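PDB 2G9D: succinylglutamate desuccinylase, which probably hydrolyses N-succinylglutamate to succinate and glutamate, the last step of arginine breakdown by the succinyl pathway, with one zinc ion per subunit. Local coordinates for residues Q187-A192 against P250-R255; G83-A88 against D243-H248; M95-A100 against S124-I129. One frame throughout, in Å; residues are numbered along the deposited sequence.

Interactions 1 and 2 lie next to each other, their centres about 17 Å apart: interaction 2 uses the last turn of helix 235-246, and interaction 1 the loop that follows it. The two meet where Gln187 NE2 packs 3.1 Å from Asp243 OD2. Along the sequence their segments interleave. Interaction 3 lies across the chain's centre from interaction 1, about 32 Å from it and 29 Å from interaction 2, centre to centre. It alone is near the predicted zinc site, with the side chain of His97 about 7 Å from that of His63; interactions 1 and 2 lie away from the predicted zinc ligands and active-site residue.

Interaction 1. Residues Q187-A192 against P250-R255; sequences QAHIEA and PEHLPR
A single hydrogen bond crosses this surface contact. His189 NE2 donates to Leu253 O at 2.5 Å with an N-H...O angle of 154°, and the carbonyl oxygen sits at the edge of the imidazole, close to the ring plane, while the nitrogen lies in the plane of the carbonyl. Arg255 covers one face of the same ring with its CB, 4.2 Å from His189 CD2. The rings of His189 and His252 run nearly parallel but are slid apart, with centroids 5.5 Å from each other and little overlap. Gln187 adds an extended arm: CG is anti to the backbone N (chi1 174°) and the chain continues straight. It crosses His252 at about a right angle, its CD at the edge of that ring, and its NE2 ends 3.4 Å from Pro250 CB. Behind it, Pro254 CB rests 3.8 Å from Gln187 N.

A helix end positions these groups. Gln187 belongs to the last turn of helix 179-187, and His189, at positive phi (63°), leaves it through a Schellman motif; the ring then presents its NE2 edge to Leu253 O. The 250-255 loop leads from helix 235-246 into strand 258-267. Gln187 and His189 also pack on Ala240 and Ala236 of helix 235-246, and a backbone hydrogen bond between Glu191 and Val258 lies beside the parallel pairing of strands 192-195 and 258-267.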
# COMPACT_ATOMS: atom_id res chain seq x y z
N GLN A 187 -4.73 14.68 -4.00
CA GLN A 187 -3.82 15.57 -3.29
C GLN A 187 -2.43 14.94 -3.20
O GLN A 187 -1.42 15.63 -3.06
CB GLN A 187 -4.34 15.90 -1.88
CG GLN A 187 -3.33 16.72 -1.08
CD GLN A 187 -3.75 17.02 0.35
OE1 GLN A 187 -4.12 16.13 1.11
NE2 GLN A 187 -3.68 18.29 0.72
N ALA A 188 -2.37 13.63 -3.28
CA ALA A 188 -1.06 13.02 -3.20
C ALA A 188 -0.43 13.12 -4.57
O ALA A 188 0.77 12.87 -4.72
CB ALA A 188 -1.20 11.58 -2.78
N HIS A 189 -1.24 13.50 -5.56
CA HIS A 189 -0.77 13.60 -6.94
C HIS A 189 -0.36 12.22 -7.43
O HIS A 189 0.61 12.08 -8.19
CB HIS A 189 0.46 14.51 -7.05
CG HIS A 189 0.14 15.97 -7.08
ND1 HIS A 189 1.08 16.92 -7.43
CD2 HIS A 189 -1.01 16.65 -6.83
CE1 HIS A 189 0.52 18.12 -7.38
NE2 HIS A 189 -0.74 17.98 -7.03
N ILE A 190 -1.06 11.18 -6.98
CA ILE A 190 -0.71 9.84 -7.42
C ILE A 190 -1.07 9.84 -8.88
O ILE A 190 -2.19 10.17 -9.25
CB ILE A 190 -1.50 8.75 -6.68
CG1 ILE A 190 -1.32 8.89 -5.17
CG2 ILE A 190 -1.01 7.38 -7.13
CD1 ILE A 190 0.11 8.73 -4.70
N GLU A 191 -0.10 9.49 -9.71
CA GLU A 191 -0.31 9.51 -11.14
C GLU A 191 -1.36 8.53 -11.70
O GLU A 191 -2.06 8.87 -12.66
CB GLU A 191 1.03 9.34 -11.83
CG GLU A 191 2.00 10.43 -11.42
CD GLU A 191 3.36 9.89 -11.02
OE1 GLU A 191 4.11 9.45 -11.93
OE2 GLU A 191 3.67 9.90 -9.81
N ALA A 192 -1.50 7.35 -11.11
CA ALA A 192 -2.50 6.41 -11.62
C ALA A 192 -3.24 5.59 -10.56
O ALA A 192 -2.74 5.33 -9.47
CB ALA A 192 -1.85 5.47 -12.63
N PRO A 250 -5.97 21.48 3.29
CA PRO A 250 -5.31 20.81 2.16
C PRO A 250 -4.73 22.02 1.42
O PRO A 250 -5.41 22.65 0.60
CB PRO A 250 -6.48 20.17 1.43
CG PRO A 250 -7.62 21.12 1.71
CD PRO A 250 -7.43 21.43 3.17
N GLU A 251 -3.47 22.35 1.73
CA GLU A 251 -2.78 23.54 1.20
C GLU A 251 -2.22 23.65 -0.23
O GLU A 251 -1.96 24.77 -0.69
CB GLU A 251 -1.68 23.95 2.18
CG GLU A 251 -2.00 25.19 3.00
CD GLU A 251 -1.51 25.09 4.43
OE1 GLU A 251 -2.19 24.45 5.25
OE2 GLU A 251 -0.43 25.65 4.73
N HIS A 252 -2.01 22.54 -0.93
CA HIS A 252 -1.48 22.61 -2.30
C HIS A 252 -2.52 22.13 -3.33
O HIS A 252 -3.52 21.50 -2.96
CB HIS A 252 -0.26 21.73 -2.41
CG HIS A 252 -0.57 20.28 -2.21
ND1 HIS A 252 0.10 19.28 -2.89
CD2 HIS A 252 -1.44 19.66 -1.39
CE1 HIS A 252 -0.36 18.11 -2.50
NE2 HIS A 252 -1.29 18.31 -1.59
N LEU A 253 -2.28 22.41 -4.61
CA LEU A 253 -3.19 22.02 -5.68
C LEU A 253 -3.07 20.54 -6.06
O LEU A 253 -1.97 20.01 -6.23
CB LEU A 253 -2.93 22.87 -6.91
CG LEU A 253 -3.65 24.21 -7.01
CD1 LEU A 253 -2.95 25.08 -8.06
CD2 LEU A 253 -5.14 23.98 -7.34
N PRO A 254 -4.22 19.85 -6.17
CA PRO A 254 -4.25 18.42 -6.54
C PRO A 254 -4.28 18.24 -8.06
O PRO A 254 -4.25 19.22 -8.81
CB PRO A 254 -5.52 17.92 -5.87
CG PRO A 254 -6.44 19.12 -5.99
CD PRO A 254 -5.53 20.27 -5.61
N ARG A 255 -4.34 17.00 -8.51
CA ARG A 255 -4.39 16.72 -9.94
C ARG A 255 -4.99 15.35 -10.22
O ARG A 255 -4.46 14.34 -9.77
CB ARG A 255 -2.99 16.78 -10.56
CG ARG A 255 -2.83 17.88 -11.63
CD ARG A 255 -3.97 17.89 -12.67
NE ARG A 255 -3.94 16.71 -13.55
CZ ARG A 255 -4.85 16.46 -14.49
NH1 ARG A 255 -5.86 17.30 -14.69
NH2 ARG A 255 -4.74 15.38 -15.25

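Interaction 2. Residues G83-A88 against D243-H248; sequences GFQPVA and DLISRH
Apolar and van der Waals packing carries most of this contact between the 83-88 loop and the end of helix 235-246. Ala88 points its methyl at the helix terminus, with Ala88 CB 3.5 Å from Arg247 CB. Pro86 CG touches two residues, at 4.0 Å from His248 NE2 and 4.1 Å from Ser246 CB, the proline ring crossing the imidazole at about a right angle. Ile245 crosses the Gln85 side chain obliquely, with Ile245 CG1 3.5 Å from Gln85 NE2.

The polar groups are satisfied mainly on their own side or by neighbours. Gln85, bent at chi2 (66°), folds back so that NE2 donates to Pro86 O at 2.7 Å, while OE1 accepts from Arg242 NH1; the amide is thus held at both ends and its rotation fixed. Ser246 OG bonds to Arg242 O, one turn back in the helix, and stands 3.3 Å above the ring plane of His248. Arg247, at positive phi, ends the helix and makes long, weak ion pairs with Asp50 and Glu89.

No hydrogen bond crosses between the segments, so the join is by van der Waals contact, with the Gln85 OE1 bond to Arg242 as an added polar link to the helix.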
# COMPACT_ATOMS: atom_id res chain seq x y z
N GLY A 83 5.97 17.67 17.82
CA GLY A 83 4.93 18.66 17.56
C GLY A 83 5.02 19.33 16.20
O GLY A 83 4.06 19.96 15.75
N PHE A 84 6.17 19.22 15.55
CA PHE A 84 6.39 19.79 14.22
C PHE A 84 5.18 19.39 13.37
O PHE A 84 4.78 20.11 12.46
CB PHE A 84 7.67 19.19 13.61
CG PHE A 84 8.16 19.88 12.34
CD1 PHE A 84 8.81 19.13 11.34
CD2 PHE A 84 8.02 21.25 12.15
CE1 PHE A 84 9.34 19.75 10.19
CE2 PHE A 84 8.55 21.88 10.99
CZ PHE A 84 9.19 21.13 10.01
N GLN A 85 4.60 18.23 13.69
CA GLN A 85 3.45 17.64 13.00
C GLN A 85 2.22 17.34 13.91
O GLN A 85 2.23 16.40 14.70
CB GLN A 85 3.92 16.34 12.33
CG GLN A 85 2.83 15.41 11.83
CD GLN A 85 2.04 16.01 10.69
OE1 GLN A 85 2.61 16.46 9.68
NE2 GLN A 85 0.71 16.02 10.83
N PRO A 86 1.15 18.14 13.79
CA PRO A 86 -0.05 17.92 14.61
C PRO A 86 -0.82 16.63 14.29
O PRO A 86 -0.67 16.07 13.20
CB PRO A 86 -0.89 19.17 14.33
CG PRO A 86 -0.47 19.56 12.93
CD PRO A 86 1.03 19.35 12.96
N VAL A 87 -1.64 16.15 15.23
CA VAL A 87 -2.42 14.92 15.03
C VAL A 87 -3.90 15.22 15.07
O VAL A 87 -4.30 16.28 15.52
CB VAL A 87 -2.17 13.87 16.13
CG1 VAL A 87 -2.96 12.61 15.82
CG2 VAL A 87 -0.69 13.56 16.24
N ALA A 88 -4.72 14.27 14.61
CA ALA A 88 -6.17 14.48 14.60
C ALA A 88 -6.88 13.22 14.15
O ALA A 88 -8.06 13.25 13.78
CB ALA A 88 -6.52 15.61 13.66
N ASP A 243 -1.51 16.07 5.79
CA ASP A 243 -2.80 16.74 5.87
C ASP A 243 -3.85 15.70 6.30
O ASP A 243 -4.79 16.00 7.05
CB ASP A 243 -3.16 17.34 4.50
CG ASP A 243 -2.06 18.25 3.95
OD1 ASP A 243 -1.76 19.30 4.56
OD2 ASP A 243 -1.48 17.92 2.90
N LEU A 244 -3.65 14.45 5.87
CA LEU A 244 -4.56 13.36 6.20
C LEU A 244 -4.62 13.05 7.68
O LEU A 244 -5.70 12.75 8.21
CB LEU A 244 -4.18 12.09 5.45
CG LEU A 244 -5.24 10.98 5.56
CD1 LEU A 244 -6.57 11.43 4.93
CD2 LEU A 244 -4.72 9.70 4.91
N ILE A 245 -3.47 13.09 8.37
CA ILE A 245 -3.50 12.80 9.80
C ILE A 245 -3.79 14.06 10.63
O ILE A 245 -4.35 13.96 11.73
CB ILE A 245 -2.18 12.08 10.30
CG1 ILE A 245 -1.04 13.06 10.45
CG2 ILE A 245 -1.76 11.00 9.32
CD1 ILE A 245 0.23 12.38 10.90
N SER A 246 -3.43 15.22 10.09
CA SER A 246 -3.66 16.51 10.76
C SER A 246 -5.11 16.97 10.56
O SER A 246 -5.57 17.89 11.23
CB SER A 246 -2.73 17.58 10.19
OG SER A 246 -3.18 17.97 8.90
N ARG A 247 -5.80 16.33 9.62
CA ARG A 247 -7.21 16.62 9.33
C ARG A 247 -7.45 18.08 8.96
O ARG A 247 -8.59 18.54 8.95
CB ARG A 247 -8.06 16.26 10.54
CG ARG A 247 -9.57 16.41 10.36
CD ARG A 247 -10.21 16.74 11.70
NE ARG A 247 -11.25 15.82 12.16
CZ ARG A 247 -12.46 15.72 11.63
NH1 ARG A 247 -13.34 14.86 12.13
NH2 ARG A 247 -12.81 16.48 10.60
N HIS A 248 -6.39 18.82 8.66
CA HIS A 248 -6.62 20.20 8.30
C HIS A 248 -6.10 20.62 6.95
O HIS A 248 -5.50 19.83 6.20
CB HIS A 248 -6.09 21.15 9.38
CG HIS A 248 -4.59 21.24 9.45
ND1 HIS A 248 -3.78 21.24 8.33
CD2 HIS A 248 -3.77 21.41 10.51
CE1 HIS A 248 -2.52 21.40 8.70
NE2 HIS A 248 -2.49 21.51 10.02

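Interaction 3. Residues M95-A100 against S124-I129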
# COMPACT_ATOMS: atom_id res chain seq x y z
N MSE A 95 5.00 -1.30 10.65
CA MSE A 95 6.29 -1.49 10.00
C MSE A 95 6.51 -3.00 10.04
O MSE A 95 7.51 -3.47 10.56
CB MSE A 95 7.37 -0.78 10.81
CG MSE A 95 8.63 -0.41 10.05
SE MSE A 95 9.70 -1.89 9.46
CE MSE A 95 10.18 -1.21 7.70
N ALA A 96 5.56 -3.75 9.50
CA ALA A 96 5.64 -5.20 9.52
C ALA A 96 6.87 -5.70 8.79
O ALA A 96 7.47 -5.00 7.99
CB ALA A 96 4.39 -5.80 8.90
N HIS A 97 7.23 -6.95 9.08
CA HIS A 97 8.39 -7.59 8.47
C HIS A 97 9.67 -6.74 8.42
O HIS A 97 10.17 -6.40 7.35
CB HIS A 97 8.04 -8.06 7.06
CG HIS A 97 8.84 -9.24 6.61
ND1 HIS A 97 9.28 -10.21 7.48
CD2 HIS A 97 9.26 -9.61 5.38
CE1 HIS A 97 9.93 -11.14 6.81
NE2 HIS A 97 9.93 -10.80 5.53
N PRO A 98 10.21 -6.40 9.60
CA PRO A 98 11.43 -5.60 9.61
C PRO A 98 12.60 -6.44 9.14
O PRO A 98 13.36 -6.02 8.27
CB PRO A 98 11.56 -5.18 11.07
CG PRO A 98 10.95 -6.31 11.80
CD PRO A 98 9.72 -6.60 10.98
N GLN A 99 12.72 -7.63 9.71
CA GLN A 99 13.81 -8.55 9.39
C GLN A 99 14.25 -8.56 7.92
O GLN A 99 15.45 -8.55 7.62
CB GLN A 99 13.43 -9.98 9.79
CG GLN A 99 14.50 -11.00 9.41
CD GLN A 99 14.10 -12.43 9.71
OE1 GLN A 99 14.90 -13.36 9.53
NE2 GLN A 99 12.87 -12.63 10.17
N ALA A 100 13.27 -8.59 7.02
CA ALA A 100 13.52 -8.63 5.59
C ALA A 100 14.12 -7.34 5.08
O ALA A 100 14.99 -7.35 4.21
CB ALA A 100 12.24 -8.92 4.85
N SER A 124 5.18 -20.59 6.91
CA SER A 124 6.26 -19.74 6.41
C SER A 124 6.49 -18.52 7.30
O SER A 124 5.55 -18.02 7.93
CB SER A 124 5.94 -19.28 4.99
OG SER A 124 5.65 -20.40 4.16
N THR A 125 7.74 -18.05 7.33
CA THR A 125 8.12 -16.88 8.11
C THR A 125 7.11 -15.76 7.88
O THR A 125 6.53 -15.25 8.83
CB THR A 125 9.48 -16.35 7.69
OG1 THR A 125 10.36 -17.44 7.41
CG2 THR A 125 10.06 -15.51 8.81
N GLU A 126 6.90 -15.40 6.61
CA GLU A 126 5.95 -14.36 6.26
C GLU A 126 4.55 -14.70 6.74
O GLU A 126 3.81 -13.80 7.17
CB GLU A 126 5.84 -14.20 4.76
CG GLU A 126 6.96 -13.43 4.11
CD GLU A 126 8.26 -14.16 4.23
OE1 GLU A 126 9.24 -13.74 3.61
OE2 GLU A 126 8.32 -15.16 4.94
N LEU A 127 4.17 -15.98 6.68
CA LEU A 127 2.83 -16.39 7.13
C LEU A 127 2.64 -16.14 8.63
O LEU A 127 1.52 -15.88 9.09
CB LEU A 127 2.60 -17.88 6.84
CG LEU A 127 1.17 -18.46 6.92
CD1 LEU A 127 1.23 -19.92 6.52
CD2 LEU A 127 0.56 -18.34 8.31
N ALA A 128 3.73 -16.23 9.39
CA ALA A 128 3.67 -15.99 10.82
C ALA A 128 3.25 -14.55 11.04
O ALA A 128 2.37 -14.25 11.86
CB ALA A 128 5.02 -16.25 11.45
N ILE A 129 3.91 -13.66 10.30
CA ILE A 129 3.65 -12.23 10.39
C ILE A 129 2.23 -11.90 9.94
O ILE A 129 1.53 -11.13 10.60
CB ILE A 129 4.63 -11.43 9.53
CG1 ILE A 129 6.06 -11.88 9.84
CG2 ILE A 129 4.44 -9.92 9.79
CD1 ILE A 129 7.10 -11.39 8.85
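The bend that leads from strand 90-94 into the short helix 98-102 faces the first turn of helix 125-140 here, near the predicted zinc site of the catalytic domain. His97 occupies the bend at positive phi (46°), and its chi1 of -153° sets CG anti to the backbone N, sending the imidazole towards the longer helix. Ile129 comes to meet it from that helix. Its CD1 lies obliquely against the ring, and the two side chains cross at about a right angle. The other branch, Ile129 CG2, touches Ala96 CB at 4.2 Å. Over one face of the His97 ring stands Ala100 N, 4.2 Å above the plane and over its centre, so the following helical turn backs the imidazole.

The domain belongs to the carboxypeptidase-like zinc hydrolases, in which metal ligands gather at the ends of parallel strands. Here the predicted ligands are His63 and Glu66, just after strand 55-60, and His155 in strand 149-157. His97 is not among them, although its side chain comes within about 7 Å of that of His63.

Three residues before Ile129, Glu126 brings OE1 to 3.6 Å from His97 NE2, ring and carboxylate planes being 53° apart. The carboxylate has stronger partners: OE1 accepts from the backbone N of Glu109 and, weakly, from that of Ile108, donors that probably help keep it ionised. At the outer margin the fully extended Gln99 lays NE2 4.2 Å from Thr125 CG2. Ser124 holds the N-cap position of the helix without a side-chain capping bond; its OG pairs with Gln110 OE1 and Thr122 O, tying the helix start to the preceding loop.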